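Local coordinates for protein polycyclic ketone monooxygenase (Myceliophthora thermophila, PDB 5MQ6) that inserts a single oxygen atom next to the carbonyl of ketones, using FAD and NADPH, to give esters or lactones, with particular activity on polycyclic substrates, at residues L84-G89 with I109-A114. Sequence-based numbering, arbitrary orientation.
Sequences LGAGYG and ILMVDA. With FAD (flavin-adenine dinucleotide), chain B.
With CG anti to its backbone N (chi1 -159°), D113 swings its carboxylate to the A86 amide. M111, bent at chi3 (77°), brings its CE methyl against G85 O, a buried carbonyl with no polar partner, and beside A86. This is the FAD-binding Rossmann beta-alpha-beta unit: G85 and G87 fit the GxGxxG pattern of the turn between strand 78-84 and helix 88-99, and D113, just past the end of strand 109-112, is the acidic residue that in this fold commonly takes the ribose hydroxyls. L84 and V112 pair in parallel, and G85 N donates to V112 O (2.7 Å). D113 OD2 takes A86 N at 2.8 Å on its anti side, 32° out of the carboxylate plane; OD1 accepts the ribose hydroxyl FAD O3B at 2.6 Å and also A115 N. An alanine in place of D113 would probably leave A86 N and FAD O3B without their carboxylate acceptor. L84 CD2 packs 3.6 Å from adenine C5A. At G85 a side chain would press on the carbonyl O of L84; on G87 or G89 it would clash with FAD O1P. That phosphate oxygen receives G89 N at 2.9 Å; A114 N donates to adenine N3A at 3.1 Å.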
# COMPACT_ATOMS: atom_id res chain seq x y z
N LEU A 84 16.16 1.74 1.14
CA LEU A 84 15.39 2.63 0.28
C LEU A 84 14.02 2.70 0.89
O LEU A 84 13.31 1.69 1.02
CB LEU A 84 15.32 2.09 -1.15
CG LEU A 84 14.81 2.96 -2.29
CD1 LEU A 84 15.22 2.42 -3.65
CD2 LEU A 84 13.30 2.93 -2.33
N GLY A 85 13.68 3.90 1.35
CA GLY A 85 12.48 4.16 2.04
C GLY A 85 12.67 4.44 3.52
O GLY A 85 13.30 3.65 4.20
N ALA A 86 12.04 5.51 3.99
CA ALA A 86 12.11 5.99 5.32
C ALA A 86 10.69 6.08 5.93
O ALA A 86 10.44 6.79 6.92
CB ALA A 86 12.81 7.32 5.30
N GLY A 87 9.76 5.30 5.37
CA GLY A 87 8.47 5.13 6.00
C GLY A 87 8.58 4.09 7.11
O GLY A 87 9.68 3.73 7.54
N TYR A 88 7.43 3.61 7.59
CA TYR A 88 7.39 2.59 8.66
C TYR A 88 8.18 1.34 8.28
O TYR A 88 8.83 0.73 9.12
CB TYR A 88 5.97 2.19 9.07
CG TYR A 88 5.24 3.22 9.87
CD1 TYR A 88 5.88 4.18 10.64
CD2 TYR A 88 3.84 3.21 9.92
CE1 TYR A 88 5.14 5.13 11.40
CE2 TYR A 88 3.15 4.12 10.68
CZ TYR A 88 3.79 5.07 11.43
OH TYR A 88 3.06 5.92 12.22
N GLY A 89 8.14 0.96 7.02
CA GLY A 89 8.93 -0.17 6.59
C GLY A 89 10.42 -0.02 6.71
O GLY A 89 11.09 -0.87 7.26
N ILE A 109 24.38 2.60 8.22
CA ILE A 109 23.05 2.81 7.65
C ILE A 109 22.99 4.14 6.94
O ILE A 109 23.33 5.15 7.53
CB ILE A 109 21.94 2.77 8.72
CG1 ILE A 109 21.80 1.32 9.27
CG2 ILE A 109 20.58 3.28 8.09
CD1 ILE A 109 20.69 1.14 10.33
N LEU A 110 22.48 4.12 5.69
CA LEU A 110 21.92 5.26 5.03
C LEU A 110 20.56 4.89 4.55
O LEU A 110 20.41 3.97 3.76
CB LEU A 110 22.80 5.81 3.89
CG LEU A 110 22.23 7.12 3.28
CD1 LEU A 110 22.41 8.28 4.23
CD2 LEU A 110 22.88 7.46 1.95
N MET A 111 19.58 5.66 5.00
CA MET A 111 18.20 5.53 4.53
C MET A 111 18.04 6.59 3.46
O MET A 111 18.52 7.74 3.65
CB MET A 111 17.17 5.73 5.65
CG MET A 111 17.43 4.82 6.88
SD MET A 111 16.26 5.16 8.22
CE MET A 111 14.85 4.31 7.53
N VAL A 112 17.42 6.19 2.34
CA VAL A 112 17.23 7.09 1.20
C VAL A 112 15.77 7.12 0.84
O VAL A 112 15.12 6.07 0.68
CB VAL A 112 18.08 6.66 -0.03
CG1 VAL A 112 18.03 7.66 -1.20
CG2 VAL A 112 19.53 6.50 0.43
N ASP A 113 15.26 8.34 0.64
CA ASP A 113 13.85 8.52 0.36
C ASP A 113 13.69 9.81 -0.45
O ASP A 113 14.31 10.83 -0.17
CB ASP A 113 13.09 8.61 1.69
CG ASP A 113 11.57 8.28 1.56
OD1 ASP A 113 10.94 8.62 0.53
OD2 ASP A 113 11.01 7.69 2.51
N ALA A 114 12.79 9.78 -1.40
CA ALA A 114 12.34 10.95 -2.17
C ALA A 114 11.55 11.91 -1.30
O ALA A 114 11.55 13.05 -1.58
CB ALA A 114 11.51 10.51 -3.38
PA FAD B . 5.88 3.85 2.20
O1A FAD B . 5.21 4.00 0.88
O2A FAD B . 5.22 4.34 3.47
O5B FAD B . 7.32 4.55 2.11
C5B FAD B . 8.15 4.29 1.03
C4B FAD B . 8.89 5.57 0.68
O4B FAD B . 9.89 5.21 -0.29
C3B FAD B . 8.05 6.68 0.05
O3B FAD B . 8.39 7.91 0.63
C2B FAD B . 8.46 6.66 -1.40
O2B FAD B . 8.34 7.92 -2.01
C1B FAD B . 9.89 6.19 -1.30
N9A FAD B . 10.40 5.65 -2.53
C8A FAD B . 9.82 4.67 -3.30
N7A FAD B . 10.58 4.50 -4.37
C5A FAD B . 11.63 5.34 -4.36
C6A FAD B . 12.79 5.58 -5.23
N6A FAD B . 13.02 4.97 -6.38
N1A FAD B . 13.62 6.47 -4.77
C2A FAD B . 13.43 7.16 -3.62
N3A FAD B . 12.43 7.03 -2.77
C4A FAD B . 11.48 6.12 -3.14
N1 FAD B . -2.01 0.37 5.22
C2 FAD B . -2.49 -0.24 6.36
O2 FAD B . -2.12 -1.37 6.66
N3 FAD B . -3.36 0.39 7.15
C4 FAD B . -3.79 1.63 6.84
O4 FAD B . -4.58 2.15 7.61
C4X FAD B . -3.34 2.37 5.65
N5 FAD B . -3.77 3.62 5.29
C5X FAD B . -3.26 4.17 4.15
C6 FAD B . -3.71 5.51 3.72
C7 FAD B . -3.11 6.02 2.48
C7M FAD B . -3.48 7.39 1.94
C8 FAD B . -2.12 5.24 1.67
C8M FAD B . -1.49 5.76 0.39
C9 FAD B . -1.74 3.98 2.10
C9A FAD B . -2.27 3.43 3.30
N10 FAD B . -1.86 2.14 3.67
C10 FAD B . -2.37 1.60 4.86
C1' FAD B . -0.84 1.38 2.92
C2' FAD B . 0.56 1.98 3.37
O2' FAD B . 1.31 2.33 2.20
C3' FAD B . 1.40 1.06 4.32
O3' FAD B . 0.64 0.81 5.51
C4' FAD B . 2.73 1.63 4.87
O4' FAD B . 2.68 3.07 5.29
C5' FAD B . 3.86 1.39 3.86
O5' FAD B . 5.12 1.56 4.58
P FAD B . 6.42 1.42 3.61
O1P FAD B . 7.58 2.11 4.42
O2P FAD B . 6.45 -0.05 3.16
O3P FAD B . 6.04 2.25 2.24